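Local coordinates for protein (lectin) (Hyacinthoides hispanica, PDB 1B2P), which probably binds mannose-containing glycans as a mannose-specific bulb lectin of a monocot, assembling from four copies of its chain, at residues V74-T77 with V81-W84; C40-Y45 with C63-Q68; Y95-V98 with N104-I107. All blocks are in the same frame, centred on the assembly; numbering follows the deposited sequence.

Contact 1. Residues V74-T77 with V81-W84; sequences VVIT and VTVW
A tight antiparallel hairpin with a classic beta bulge lies at the edge of one sheet of the bulb-lectin fold: Val-83 and Trp-84 both face Val-75, and the register shifts by one before Ile-76 pairs with Thr-82. Strand 73-76 runs inside the sheet with strand 64-67 beside it, and strand 82-85 is outermost in that sheet within the chain. The N-to-C directions of the short strand segments differ by 135°, well short of straight antiparallel. Val-75 is held at both ends: its N donates to Trp-84 O at 3.1 Å, and its O takes the N-H of Val-83 at 2.9 Å. Val-83, the first bulge residue, has a psi of -4° where an extended strand would have a large positive value, and this kink puts both Val-83 and Trp-84 opposite Val-75. Val-75 then splits its two branches. CG1 meets Val-83 CG2 at 3.7 Å, while CG2 comes obliquely up to the indole, 4.3 Å from Trp-84 CE3; beyond, the Trp-84 side chain rests on Thr-54 and Thr-56. The other face carries a looser pair, Ile-76 CG1 lying 4.0 Å from Thr-82 OG1. Toward the turn, Thr-77 works with both backbone and side chain. Its N gives a bond of 2.9 Å to Val-81 O, and its CG2 meets Val-83 CG1 at about a right angle between the side chains. OG1 stands between the backbone N and the carbonyl carbon (chi1 70°), from where it reaches into the turn. There it accepts the N-H of Glu-79, as in an ST turn, and also that of Val-81, so a single hydroxyl ties down two amides, the Val-81 N to Thr-77 OG1 bond measuring 3.2 Å.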
loop_
_atom_site.group_PDB
_atom_site.type_symbol
_atom_site.label_atom_id
_atom_site.label_comp_id
_atom_site.label_asym_id
_atom_site.label_seq_id
_atom_site.Cartn_x
_atom_site.Cartn_y
_atom_site.Cartn_z
ATOM N N VAL A 74 -11.587 -10.660 -21.612
ATOM C CA VAL A 74 -11.236 -11.788 -22.579
ATOM C C VAL A 74 -9.881 -12.192 -22.141
ATOM O O VAL A 74 -9.025 -11.631 -21.502
ATOM C CB VAL A 74 -11.101 -11.319 -24.024
ATOM C CG1 VAL A 74 -12.472 -10.894 -24.514
ATOM C CG2 VAL A 74 -10.144 -10.134 -24.119
ATOM N N VAL A 75 -9.519 -13.515 -22.466
ATOM C CA VAL A 75 -8.190 -14.042 -22.349
ATOM C C VAL A 75 -7.700 -14.413 -23.840
ATOM O O VAL A 75 -8.516 -15.005 -24.498
ATOM C CB VAL A 75 -8.240 -15.374 -21.541
ATOM C CG1 VAL A 75 -6.883 -16.026 -21.491
ATOM C CG2 VAL A 75 -8.763 -15.120 -20.104
ATOM N N ILE A 76 -6.581 -13.812 -24.087
ATOM C CA ILE A 76 -6.134 -13.858 -25.512
ATOM C C ILE A 76 -4.736 -14.422 -25.515
ATOM O O ILE A 76 -3.886 -14.151 -24.688
ATOM C CB ILE A 76 -6.042 -12.421 -26.083
ATOM C CG1 ILE A 76 -7.374 -11.723 -26.046
ATOM C CG2 ILE A 76 -5.493 -12.553 -27.536
ATOM C CD1 ILE A 76 -7.266 -10.227 -26.457
ATOM N N THR A 77 -4.407 -15.347 -26.490
ATOM C CA THR A 77 -3.049 -15.891 -26.459
ATOM C C THR A 77 -2.004 -15.045 -27.186
ATOM O O THR A 77 -2.418 -14.096 -27.815
ATOM C CB THR A 77 -3.065 -17.286 -27.193
ATOM O OG1 THR A 77 -3.270 -17.021 -28.595
ATOM C CG2 THR A 77 -4.220 -18.135 -26.691
ATOM N N VAL A 81 -5.385 -15.463 -30.429
ATOM C CA VAL A 81 -6.587 -16.242 -30.413
ATOM C C VAL A 81 -7.350 -15.985 -29.071
ATOM O O VAL A 81 -6.682 -16.133 -28.041
ATOM C CB VAL A 81 -6.251 -17.768 -30.441
ATOM C CG1 VAL A 81 -7.525 -18.580 -30.327
ATOM C CG2 VAL A 81 -5.463 -18.055 -31.728
ATOM N N THR A 82 -8.596 -15.643 -29.145
ATOM C CA THR A 82 -9.341 -15.437 -27.876
ATOM C C THR A 82 -9.789 -16.828 -27.421
ATOM O O THR A 82 -10.519 -17.562 -28.091
ATOM C CB THR A 82 -10.562 -14.549 -28.127
ATOM O OG1 THR A 82 -10.021 -13.266 -28.543
ATOM C CG2 THR A 82 -11.442 -14.390 -26.892
ATOM N N VAL A 83 -9.452 -17.225 -26.195
ATOM C CA VAL A 83 -9.809 -18.502 -25.693
ATOM C C VAL A 83 -10.893 -18.507 -24.632
ATOM O O VAL A 83 -11.563 -19.473 -24.320
ATOM C CB VAL A 83 -8.627 -19.268 -25.128
ATOM C CG1 VAL A 83 -7.595 -19.596 -26.219
ATOM C CG2 VAL A 83 -7.890 -18.532 -23.978
ATOM N N TRP A 84 -11.320 -17.218 -24.234
ATOM C CA TRP A 84 -12.388 -17.174 -23.267
ATOM C C TRP A 84 -12.972 -15.711 -23.255
ATOM O O TRP A 84 -12.094 -14.904 -23.431
ATOM C CB TRP A 84 -11.940 -17.500 -21.825
ATOM C CG TRP A 84 -13.041 -17.533 -20.813
ATOM C CD1 TRP A 84 -13.827 -18.622 -20.425
ATOM C CD2 TRP A 84 -13.505 -16.426 -19.978
ATOM N NE1 TRP A 84 -14.723 -18.197 -19.480
ATOM C CE2 TRP A 84 -14.564 -16.883 -19.182
ATOM C CE3 TRP A 84 -13.012 -15.119 -19.876
ATOM C CZ2 TRP A 84 -15.234 -16.060 -18.262
ATOM C CZ3 TRP A 84 -13.696 -14.296 -18.950
ATOM C CH2 TRP A 84 -14.764 -14.769 -18.155
#

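Contact 2. Residues C40-Y45 with C63-Q68; sequences CNLVLY and CRAVLQ
The backbones of 40-45 and 63-68 come nearest at Cys-40 and Cys-63, with CA atoms 5.3 Å apart, and already stand 7.8 Å apart between Leu-42 CA and Ala-65 CA before diverging further; they belong to two different sheets of the lectin fold and share no backbone bonding. Side chains alone make the junction. The disulfide joins Cys-40 SG to Cys-63 SG at 2.0 Å, with a left-handed twist about the S-S bond of -97° that sets Cys-40 CB and Cys-63 CB 3.9 Å apart. Cys-63 holds its sulfur beside the backbone N, anti to the carbonyl carbon (chi1 -59°), and turns its CB toward the other segment. Cys-40 sits at a positive phi of 78° just ahead of strand 42-46. One step into the sheets, Leu-42 and Ala-65 aim at each other: the CD2 branch of the leucine ends 4.3 Å from Ala-65 CB, a light touch beside the covalent link. Phe-34 packs on Leu-42, and Met-36 and Thr-77 on Cys-63. Asn-41, Val-43 and Tyr-45 alternate along segment 40-45 and, with Gln-37 and Asp-39, fit the Gln-Xaa-Asp-Xaa-Asn-Xaa-Val-Xaa-Tyr signature that forms mannose pockets in relatives, so this strand probably lines one here. Val-43 CG1 lies 3.5 Å above the plane of the Tyr-45 ring, toward its rim, and Tyr-45 OH is hydrogen-bonded to Gln-37 OE1. All four residues that touch across the contact are buried, so between these two segments the link consists of a covalent bond and one apolar touch, and the disulfide is probably sheltered from reductants in solution.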
loop_
_atom_site.group_PDB
_atom_site.type_symbol
_atom_site.label_atom_id
_atom_site.label_comp_id
_atom_site.label_asym_id
_atom_site.label_seq_id
_atom_site.Cartn_x
_atom_site.Cartn_y
_atom_site.Cartn_z
ATOM N N CYS A 40 -2.159 -20.154 -19.169
ATOM C CA CYS A 40 -3.281 -19.580 -19.821
ATOM C C CYS A 40 -4.600 -19.681 -19.026
ATOM O O CYS A 40 -5.637 -19.368 -19.608
ATOM C CB CYS A 40 -3.550 -20.109 -21.236
ATOM S SG CYS A 40 -4.267 -18.943 -22.387
ATOM N N ASN A 41 -4.623 -20.161 -17.782
ATOM C CA ASN A 41 -5.826 -20.217 -16.990
ATOM C C ASN A 41 -5.877 -18.873 -16.140
ATOM O O ASN A 41 -4.831 -18.560 -15.633
ATOM C CB ASN A 41 -5.696 -21.354 -15.924
ATOM C CG ASN A 41 -7.064 -21.895 -15.612
ATOM O OD1 ASN A 41 -7.248 -22.890 -14.750
ATOM N ND2 ASN A 41 -8.165 -21.515 -16.113
ATOM N N LEU A 42 -7.030 -18.283 -16.150
ATOM C CA LEU A 42 -7.141 -17.027 -15.279
ATOM C C LEU A 42 -7.956 -17.479 -14.087
ATOM O O LEU A 42 -9.076 -18.009 -14.240
ATOM C CB LEU A 42 -7.923 -16.044 -16.171
ATOM C CG LEU A 42 -8.381 -14.734 -15.393
ATOM C CD1 LEU A 42 -7.214 -13.931 -14.891
ATOM C CD2 LEU A 42 -9.242 -13.980 -16.368
ATOM N N VAL A 43 -7.331 -17.334 -12.912
ATOM C CA VAL A 43 -7.828 -18.044 -11.716
ATOM C C VAL A 43 -8.034 -17.081 -10.530
ATOM O O VAL A 43 -7.116 -16.280 -10.330
ATOM C CB VAL A 43 -6.832 -19.149 -11.234
ATOM C CG1 VAL A 43 -7.461 -19.974 -10.127
ATOM C CG2 VAL A 43 -6.473 -19.999 -12.531
ATOM N N LEU A 44 -9.096 -17.275 -9.768
ATOM C CA LEU A 44 -9.229 -16.540 -8.467
ATOM C C LEU A 44 -8.896 -17.546 -7.330
ATOM O O LEU A 44 -9.511 -18.598 -7.264
ATOM C CB LEU A 44 -10.656 -16.109 -8.316
ATOM C CG LEU A 44 -11.053 -15.419 -6.975
ATOM C CD1 LEU A 44 -10.311 -14.072 -6.896
ATOM C CD2 LEU A 44 -12.553 -15.226 -7.024
ATOM N N TYR A 45 -7.914 -17.181 -6.553
ATOM C CA TYR A 45 -7.460 -17.976 -5.423
ATOM C C TYR A 45 -7.900 -17.286 -4.115
ATOM O O TYR A 45 -7.938 -16.085 -3.986
ATOM C CB TYR A 45 -5.973 -18.039 -5.345
ATOM C CG TYR A 45 -5.414 -19.015 -6.383
ATOM C CD1 TYR A 45 -5.365 -20.387 -6.103
ATOM C CD2 TYR A 45 -4.972 -18.552 -7.603
ATOM C CE1 TYR A 45 -4.791 -21.207 -7.084
ATOM C CE2 TYR A 45 -4.422 -19.346 -8.621
ATOM C CZ TYR A 45 -4.348 -20.713 -8.254
ATOM O OH TYR A 45 -3.903 -21.580 -9.217
ATOM N N CYS A 63 -0.424 -15.892 -22.519
ATOM C CA CYS A 63 -1.781 -15.321 -22.541
ATOM C C CYS A 63 -1.832 -13.976 -21.693
ATOM O O CYS A 63 -1.035 -13.768 -20.821
ATOM C CB CYS A 63 -2.885 -16.284 -21.933
ATOM S SG CYS A 63 -2.760 -17.823 -23.038
ATOM N N ARG A 64 -2.859 -13.281 -22.130
ATOM C CA ARG A 64 -3.138 -11.982 -21.326
ATOM C C ARG A 64 -4.595 -11.859 -21.141
ATOM O O ARG A 64 -5.396 -12.388 -21.916
ATOM C CB ARG A 64 -2.589 -10.790 -22.133
ATOM C CG ARG A 64 -3.248 -10.621 -23.479
ATOM C CD ARG A 64 -2.491 -9.500 -24.291
ATOM N NE ARG A 64 -3.180 -9.144 -25.527
ATOM C CZ ARG A 64 -2.981 -9.868 -26.671
ATOM N NH1 ARG A 64 -2.208 -10.963 -26.680
ATOM N NH2 ARG A 64 -3.630 -9.460 -27.752
ATOM N N ALA A 65 -4.979 -11.097 -20.069
ATOM C CA ALA A 65 -6.396 -10.762 -19.923
ATOM C C ALA A 65 -6.575 -9.205 -20.133
ATOM O O ALA A 65 -5.734 -8.527 -19.571
ATOM C CB ALA A 65 -6.819 -11.202 -18.514
ATOM N N VAL A 66 -7.656 -9.010 -20.883
ATOM C CA VAL A 66 -7.903 -7.539 -21.141
ATOM C C VAL A 66 -9.368 -7.346 -20.941
ATOM O O VAL A 66 -10.228 -8.192 -21.186
ATOM C CB VAL A 66 -7.464 -7.206 -22.554
ATOM C CG1 VAL A 66 -5.986 -7.570 -22.651
ATOM C CG2 VAL A 66 -8.235 -8.006 -23.551
ATOM N N LEU A 67 -9.750 -6.082 -20.566
ATOM C CA LEU A 67 -11.151 -5.724 -20.453
ATOM C C LEU A 67 -11.504 -4.825 -21.611
ATOM O O LEU A 67 -10.854 -3.802 -21.786
ATOM C CB LEU A 67 -11.324 -5.024 -19.066
ATOM C CG LEU A 67 -12.791 -4.679 -18.873
ATOM C CD1 LEU A 67 -13.789 -5.847 -18.745
ATOM C CD2 LEU A 67 -12.863 -3.885 -17.539
ATOM N N GLN A 68 -12.332 -5.351 -22.512
ATOM C CA GLN A 68 -12.577 -4.600 -23.765
ATOM C C GLN A 68 -13.472 -3.414 -23.516
ATOM O O GLN A 68 -14.155 -3.275 -22.459
ATOM C CB GLN A 68 -13.345 -5.463 -24.749
ATOM C CG GLN A 68 -12.430 -6.683 -25.014
ATOM C CD GLN A 68 -12.831 -7.563 -26.152
ATOM O OE1 GLN A 68 -14.034 -7.800 -26.259
ATOM N NE2 GLN A 68 -11.773 -8.005 -26.868
#

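Contact 3. Residues Y95-V98 with N104-I107; sequences YVLV and NVVI
Leu-97 and Ile-107 interlock on the inward face of a hairpin whose short strand segments run almost exactly antiparallel here, at 175°. Leu-97 is the bump, with Val-105 and Ile-107 forming the hollow. With its CG anti to the backbone N (chi1 173°), the leucine brings its fork against Val-105 CG1, which lies 3.8 Å from both Leu-97 CG and Leu-97 CD2. Its CD1 also reaches Ile-107 CG1 at 4.1 Å. Ile-107 in turn is a wedge between two neighbours: CG1 leans on Leu-97, and CG2 approaches the Tyr-95 ring obliquely, 4.2 Å from CD2 of that ring. Val-98 and Val-106 occupy the reverse face as a hydrogen-bonded pair, Val-98 N to Val-106 O at 2.8 Å and Val-106 N to Val-98 O at 3.1 Å. Leu-67 of strand 64-67 and Leu-73 of strand 73-76 cover the Leu-97 and Ile-107 side. Strand 3-5 flanks 95-99 on its other edge, while Val-106 and Ile-107 pair with an antiparallel strand of the second subunit, so the sheet continues from one chain into the next.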
loop_
_atom_site.group_PDB
_atom_site.type_symbol
_atom_site.label_atom_id
_atom_site.label_comp_id
_atom_site.label_asym_id
_atom_site.label_seq_id
_atom_site.Cartn_x
_atom_site.Cartn_y
_atom_site.Cartn_z
ATOM N N TYR A 95 -15.125 0.965 -18.552
ATOM C CA TYR A 95 -15.638 -0.031 -17.548
ATOM C C TYR A 95 -14.444 -0.329 -16.640
ATOM O O TYR A 95 -13.247 -0.077 -16.929
ATOM C CB TYR A 95 -15.915 -1.395 -18.261
ATOM C CG TYR A 95 -17.160 -1.279 -19.082
ATOM C CD1 TYR A 95 -17.212 -0.729 -20.367
ATOM C CD2 TYR A 95 -18.404 -1.827 -18.524
ATOM C CE1 TYR A 95 -18.376 -0.621 -21.112
ATOM C CE2 TYR A 95 -19.533 -1.675 -19.300
ATOM C CZ TYR A 95 -19.554 -1.080 -20.554
ATOM O OH TYR A 95 -20.724 -0.929 -21.294
ATOM N N VAL A 96 -14.706 -0.913 -15.471
ATOM C CA VAL A 96 -13.672 -1.404 -14.559
ATOM C C VAL A 96 -14.061 -2.813 -13.978
ATOM O O VAL A 96 -15.229 -3.169 -13.981
ATOM C CB VAL A 96 -13.452 -0.518 -13.281
ATOM C CG1 VAL A 96 -12.939 0.903 -13.673
ATOM C CG2 VAL A 96 -14.820 -0.291 -12.564
ATOM N N LEU A 97 -12.997 -3.578 -13.846
ATOM C CA LEU A 97 -13.160 -4.874 -13.150
ATOM C C LEU A 97 -12.542 -4.741 -11.805
ATOM O O LEU A 97 -11.433 -4.265 -11.607
ATOM C CB LEU A 97 -12.482 -5.975 -14.021
ATOM C CG LEU A 97 -12.435 -7.351 -13.294
ATOM C CD1 LEU A 97 -12.338 -8.443 -14.417
ATOM C CD2 LEU A 97 -11.200 -7.444 -12.394
ATOM N N VAL A 98 -13.271 -5.146 -10.703
ATOM C CA VAL A 98 -12.724 -4.944 -9.379
ATOM C C VAL A 98 -12.688 -6.287 -8.595
ATOM O O VAL A 98 -13.743 -6.946 -8.662
ATOM C CB VAL A 98 -13.697 -4.001 -8.567
ATOM C CG1 VAL A 98 -13.133 -3.679 -7.198
ATOM C CG2 VAL A 98 -13.961 -2.702 -9.420
ATOM N N ASN A 104 -15.963 -11.236 -4.374
ATOM C CA ASN A 104 -16.515 -11.304 -5.712
ATOM C C ASN A 104 -15.628 -10.487 -6.703
ATOM O O ASN A 104 -14.930 -9.609 -6.163
ATOM C CB ASN A 104 -17.887 -10.652 -5.647
ATOM C CG ASN A 104 -18.885 -11.219 -6.632
ATOM O OD1 ASN A 104 -18.572 -12.166 -7.352
ATOM N ND2 ASN A 104 -20.081 -10.625 -6.683
ATOM N N VAL A 105 -15.623 -10.966 -7.899
ATOM C CA VAL A 105 -14.866 -10.070 -8.932
ATOM C C VAL A 105 -15.936 -9.636 -9.868
ATOM O O VAL A 105 -16.762 -10.397 -10.394
ATOM C CB VAL A 105 -13.947 -10.992 -9.762
ATOM C CG1 VAL A 105 -13.419 -10.203 -10.982
ATOM C CG2 VAL A 105 -12.807 -11.460 -8.876
ATOM N N VAL A 106 -16.129 -8.277 -10.081
ATOM C CA VAL A 106 -17.240 -7.688 -10.699
ATOM C C VAL A 106 -16.763 -6.667 -11.804
ATOM O O VAL A 106 -15.854 -5.955 -11.455
ATOM C CB VAL A 106 -18.144 -6.953 -9.647
ATOM C CG1 VAL A 106 -19.451 -6.487 -10.242
ATOM C CG2 VAL A 106 -18.433 -7.851 -8.395
ATOM N N ILE A 107 -17.518 -6.717 -12.873
ATOM C CA ILE A 107 -17.231 -5.691 -13.900
ATOM C C ILE A 107 -18.315 -4.630 -13.757
ATOM O O ILE A 107 -19.494 -4.991 -13.835
ATOM C CB ILE A 107 -17.313 -6.312 -15.308
ATOM C CG1 ILE A 107 -16.183 -7.335 -15.385
ATOM C CG2 ILE A 107 -17.190 -5.191 -16.389
ATOM C CD1 ILE A 107 -16.199 -8.131 -16.801
#

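How the contacts relate
From the N terminus, contact 2 comes first: its disulfide closes a loop from Cys-40 to Cys-63 that contains strands 42-46 and 49-53. Contact 1 then closes the short turn after strand 73-76, and contact 3 the turn after strand 95-99. All three lie in series; none encloses or crosses another. Contacts 1 and 2 meet within one sheet, where Val-74 N probably bonds to Val-66 O and Ile-76 N to Arg-64 O. Through Leu-67 of segment 63-68, contact 3 lies against the same sheet. Contacts 1 and 3 do not touch, their centres lying about 18 Å apart. Together the three contacts involve all three sheets of the chain.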